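L-lysine 6-monooxygenase (Pseudomonas syringae pv. tomato, PDB 5CQF) probably hydroxylates the side-chain amine of L-lysine in siderophore biosynthesis, as an oxidoreductase that uses FAD and NADPH. Local coordinates at residues A53-Q57 / W58-L62; S212-S215 / A216-V220. All blocks are in the same frame, centred on the assembly; numbering follows the deposited sequence.

Both contacts are local and sit where a chain segment enters a helix, each just after a strand of a different parallel five-stranded sheet. Contact 1 comes first along the chain, in the loop after strand 47-50 and the start of helix 57-64. Contact 2 follows about 150 residues later, at the turn between strand 206-210 and helix 214-226. Their centres lie 21 Å apart and their nearest atoms about 8 Å, without touching. Strand 47-50 belongs to the sheet that also holds strand 16-19, strand 206-210 to the second sheet; each of these two is followed by a turn that fits the Rossmann-type glycine pattern, consistent with two dinucleotide-binding halves in a flavin-dependent monooxygenase.

Contact 1: residues A53-Q57 / W58-L62; sequences APDTQ and WHREL
Asp55 and Arg60 form the salt bridge of this helix start, Asp55 OD1 lying 2.7 Å from Arg60 NH1. The N-H...O angle is 154°. The carboxylate oxygen meets the guanidinium at its edge, near its plane, whereas NH1 approaches OD1 on the syn side and somewhat out of the carboxylate plane; the two flat groups are turned 74° apart. With CG beside its backbone N and anti to the carbonyl carbon (chi1 -62°), Arg60 sends its chain back toward the incoming loop, and a slight bend at chi3 adjusts the guanidinium plane. Thr56 O and Gln57 N lie over one face of the guanidinium, toward its rim.

The aromatic contact is a CH-pi one. Ala53 CB stands over a face of the His59 imidazole, 3.4 Å from its centroid, and its nearest ring atom is His59 CE1 at 3.3 Å. The first torsion of His59 brings the ring alongside Ala53, and rotation about the second presents its face to CB; the same side chain touches Glu51, whose carboxylate accepts a hydrogen bond from Ala53 N.

Backbone bonds begin the helix. Thr56 O accepts from Arg60 N at 3.3 Å and, weakly, from His59 N, while Gln57 O receives Glu61 N at 3.0 Å. Gln57 and Glu61 run side by side, pointing the same way. On helix 111-125, Arg60 packs against Leu118 and Glu61 OE2 is hydrogen-bonded to His112 ND1. Trp58 leads away onto Leu193, Thr194 and Gln197 of helix 192-198.

Thr56 occupies the N-cap position, but its side chain makes no capping bond. Such a helix start, tied to its incoming loop by an i to i+5 salt bridge, here follows strand 47-50 of a parallel sheet, consistent with a Rossmann-type fold; the His59 side chain lies near, without touching, the glycine turn that probably binds a dinucleotide.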
loop_
_atom_site.group_PDB
_atom_site.type_symbol
_atom_site.label_atom_id
_atom_site.label_comp_id
_atom_site.label_asym_id
_atom_site.label_seq_id
_atom_site.Cartn_x
_atom_site.Cartn_y
_atom_site.Cartn_z
ATOM N N ALA A 53 35.499 11.780 -14.343
ATOM C CA ALA A 53 35.194 12.374 -13.045
ATOM C C ALA A 53 35.979 11.711 -11.919
ATOM O O ALA A 53 36.567 10.653 -12.115
ATOM C CB ALA A 53 33.702 12.249 -12.765
ATOM N N PRO A 54 35.994 12.341 -10.730
ATOM C CA PRO A 54 36.678 11.746 -9.575
ATOM C C PRO A 54 35.855 10.704 -8.830
ATOM O O PRO A 54 34.634 10.627 -8.983
ATOM C CB PRO A 54 36.957 12.948 -8.659
ATOM C CG PRO A 54 35.926 13.960 -9.020
ATOM C CD PRO A 54 35.608 13.748 -10.479
ATOM N N ASP A 55 36.561 9.926 -8.017
ATOM C CA ASP A 55 35.994 8.860 -7.202
ATOM C C ASP A 55 35.422 9.496 -5.944
ATOM O O ASP A 55 36.093 9.594 -4.915
ATOM C CB ASP A 55 37.122 7.868 -6.862
ATOM C CG ASP A 55 36.638 6.594 -6.193
ATOM O OD1 ASP A 55 35.420 6.401 -6.027
ATOM O OD2 ASP A 55 37.516 5.774 -5.839
ATOM N N THR A 56 34.182 9.953 -6.035
ATOM C CA THR A 56 33.560 10.663 -4.927
ATOM C C THR A 56 32.078 10.308 -4.816
ATOM O O THR A 56 31.425 9.992 -5.814
ATOM C CB THR A 56 33.758 12.192 -5.076
ATOM O OG1 THR A 56 35.158 12.477 -5.196
ATOM C CG2 THR A 56 33.210 12.958 -3.862
ATOM N N GLN A 57 31.571 10.336 -3.587
ATOM C CA GLN A 57 30.159 10.104 -3.315
ATOM C C GLN A 57 29.303 11.132 -4.053
ATOM O O GLN A 57 28.319 10.775 -4.676
ATOM C CB GLN A 57 29.891 10.157 -1.807
ATOM C CG GLN A 57 28.520 9.635 -1.390
ATOM C CD GLN A 57 28.233 9.783 0.109
ATOM O OE1 GLN A 57 27.106 10.103 0.503
ATOM N NE2 GLN A 57 29.245 9.540 0.948
ATOM N N TRP A 58 29.688 12.406 -3.989
ATOM C CA TRP A 58 28.976 13.469 -4.705
ATOM C C TRP A 58 28.701 13.104 -6.169
ATOM O O TRP A 58 27.572 13.266 -6.651
ATOM C CB TRP A 58 29.746 14.803 -4.624
ATOM C CG TRP A 58 29.018 15.977 -5.278
ATOM C CD1 TRP A 58 29.263 16.512 -6.519
ATOM C CD2 TRP A 58 27.927 16.738 -4.723
ATOM N NE1 TRP A 58 28.392 17.553 -6.766
ATOM C CE2 TRP A 58 27.565 17.713 -5.681
ATOM C CE3 TRP A 58 27.225 16.691 -3.510
ATOM C CZ2 TRP A 58 26.533 18.634 -5.463
ATOM C CZ3 TRP A 58 26.198 17.606 -3.294
ATOM C CH2 TRP A 58 25.863 18.563 -4.269
ATOM N N HIS A 59 29.727 12.614 -6.867
ATOM C CA HIS A 59 29.589 12.296 -8.284
ATOM C C HIS A 59 28.676 11.091 -8.539
ATOM O O HIS A 59 27.907 11.096 -9.498
ATOM C CB HIS A 59 30.941 12.050 -8.929
ATOM C CG HIS A 59 30.838 11.603 -10.354
ATOM N ND1 HIS A 59 30.531 12.469 -11.383
ATOM C CD2 HIS A 59 30.959 10.374 -10.915
ATOM C CE1 HIS A 59 30.492 11.795 -12.521
ATOM N NE2 HIS A 59 30.748 10.523 -12.264
ATOM N N ARG A 60 28.771 10.061 -7.700
ATOM C CA ARG A 60 27.927 8.873 -7.845
ATOM C C ARG A 60 26.440 9.224 -7.637
ATOM O O ARG A 60 25.570 8.763 -8.390
ATOM C CB ARG A 60 28.361 7.789 -6.857
ATOM C CG ARG A 60 29.783 7.275 -7.049
ATOM C CD ARG A 60 30.112 6.203 -6.021
ATOM N NE ARG A 60 31.529 6.177 -5.655
ATOM C CZ ARG A 60 32.025 6.381 -4.426
ATOM N NH1 ARG A 60 33.343 6.324 -4.232
ATOM N NH2 ARG A 60 31.235 6.637 -3.385
ATOM N N GLU A 61 26.170 10.055 -6.626
ATOM C CA GLU A 61 24.830 10.600 -6.368
ATOM C C GLU A 61 24.332 11.508 -7.502
ATOM O O GLU A 61 23.143 11.544 -7.810
ATOM C CB GLU A 61 24.798 11.357 -5.031
ATOM C CG GLU A 61 24.983 10.450 -3.823
ATOM C CD GLU A 61 24.599 11.100 -2.503
ATOM O OE1 GLU A 61 25.024 12.250 -2.253
ATOM O OE2 GLU A 61 23.872 10.449 -1.709
ATOM N N LEU A 62 25.242 12.242 -8.121
ATOM C CA LEU A 62 24.901 13.002 -9.317
ATOM C C LEU A 62 24.404 12.063 -10.436
ATOM O O LEU A 62 23.503 12.435 -11.186
ATOM C CB LEU A 62 26.105 13.826 -9.797
ATOM C CG LEU A 62 25.830 15.139 -10.540
ATOM C CD1 LEU A 62 25.396 16.242 -9.581
ATOM C CD2 LEU A 62 27.063 15.578 -11.317
#

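Contact 2: residues S212-S215 / A216-V220; sequences SGQS and ASESV
This is a first-turn helix contact at the start of helix 214-226, with Gly213, in the turn after strand 206-210, at the N-cap position. Gly213 O accepts Ser217 N at 3.0 Å, and Gln214 O takes Glu218 N at 2.9 Å. Ser215 O is gripped twice by Ser219, by its N at 3.1 Å and by its OG at 2.9 Å, the two donors arriving from opposite faces of the carbonyl plane. Placing OG beside its own backbone N (chi1 -65°) brings the Ser219 hydroxyl back to that carbonyl.

One turn apart, Gln214 and Glu218 join side chains: Gln214 NE2 reaches Glu218 OE2 from above the carboxylate plane in a 2.7 Å hydrogen bond, with the amide and carboxylate turned 62° to each other. The other ends are held too, Gln214 OE1 by Asp286 N and Glu218 OE1 by a salt bridge to Arg111 NH1 and by Gly66 N, which fixes both groups.

Gly213 and Ala216 fit a GxGxxA pattern, probably a dinucleotide-binding turn. Helix 214-226 joins strands 206-210 and 231-235 in a beta-alpha-beta unit; outside it, Ser217 and Val220 pack on Leu293 of helix 287-302, and Ser215 and Ser219 touch Thr189.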
loop_
_atom_site.group_PDB
_atom_site.type_symbol
_atom_site.label_atom_id
_atom_site.label_comp_id
_atom_site.label_asym_id
_atom_site.label_seq_id
_atom_site.Cartn_x
_atom_site.Cartn_y
_atom_site.Cartn_z
ATOM N N SER A 212 8.657 17.327 -18.349
ATOM C CA SER A 212 7.601 16.472 -17.817
ATOM C C SER A 212 8.064 15.146 -17.202
ATOM O O SER A 212 7.254 14.422 -16.648
ATOM C CB SER A 212 6.568 16.207 -18.915
ATOM O OG SER A 212 5.973 17.428 -19.365
ATOM N N GLY A 213 9.349 14.826 -17.295
ATOM C CA GLY A 213 9.887 13.597 -16.718
ATOM C C GLY A 213 10.309 13.690 -15.254
ATOM O O GLY A 213 10.075 14.695 -14.566
ATOM N N GLN A 214 10.975 12.639 -14.788
ATOM C CA GLN A 214 11.339 12.534 -13.388
ATOM C C GLN A 214 12.340 13.597 -12.962
ATOM O O GLN A 214 12.288 14.059 -11.836
ATOM C CB GLN A 214 11.870 11.134 -13.030
ATOM C CG GLN A 214 12.076 10.980 -11.526
ATOM C CD GLN A 214 12.057 9.559 -11.020
ATOM O OE1 GLN A 214 11.333 8.686 -11.530
ATOM N NE2 GLN A 214 12.837 9.319 -9.978
ATOM N N SER A 215 13.242 13.999 -13.836
ATOM C CA SER A 215 14.214 15.011 -13.455
ATOM C C SER A 215 13.501 16.328 -13.179
ATOM O O SER A 215 13.859 17.029 -12.239
ATOM C CB SER A 215 15.289 15.193 -14.535
ATOM O OG SER A 215 15.948 13.963 -14.773
ATOM N N ALA A 216 12.491 16.639 -13.994
ATOM C CA ALA A 216 11.660 17.801 -13.778
ATOM C C ALA A 216 10.896 17.696 -12.464
ATOM O O ALA A 216 10.786 18.655 -11.716
ATOM C CB ALA A 216 10.694 18.018 -14.935
ATOM N N SER A 217 10.342 16.540 -12.193
ATOM C CA SER A 217 9.559 16.355 -10.980
ATOM C C SER A 217 10.433 16.571 -9.739
ATOM O O SER A 217 10.105 17.352 -8.838
ATOM C CB SER A 217 8.960 14.955 -10.993
ATOM O OG SER A 217 8.061 14.811 -9.930
ATOM N N GLU A 218 11.578 15.907 -9.723
ATOM C CA GLU A 218 12.452 15.978 -8.580
ATOM C C GLU A 218 13.006 17.395 -8.335
ATOM O O GLU A 218 13.219 17.799 -7.195
ATOM C CB GLU A 218 13.598 14.992 -8.749
ATOM C CG GLU A 218 13.131 13.556 -8.743
ATOM C CD GLU A 218 14.285 12.575 -8.896
ATOM O OE1 GLU A 218 15.421 13.040 -9.180
ATOM O OE2 GLU A 218 14.057 11.347 -8.713
ATOM N N SER A 219 13.209 18.139 -9.406
ATOM C CA SER A 219 13.664 19.511 -9.292
ATOM C C SER A 219 12.595 20.344 -8.668
ATOM O O SER A 219 12.847 21.144 -7.778
ATOM C CB SER A 219 14.011 20.069 -10.665
ATOM O OG SER A 219 15.118 19.386 -11.227
ATOM N N VAL A 220 11.381 20.149 -9.139
ATOM C CA VAL A 220 10.272 20.878 -8.595
ATOM C C VAL A 220 10.156 20.590 -7.122
ATOM O O VAL A 220 10.060 21.511 -6.312
ATOM C CB VAL A 220 8.960 20.557 -9.323
ATOM C CG1 VAL A 220 7.768 21.180 -8.614
ATOM C CG2 VAL A 220 9.021 21.080 -10.749
#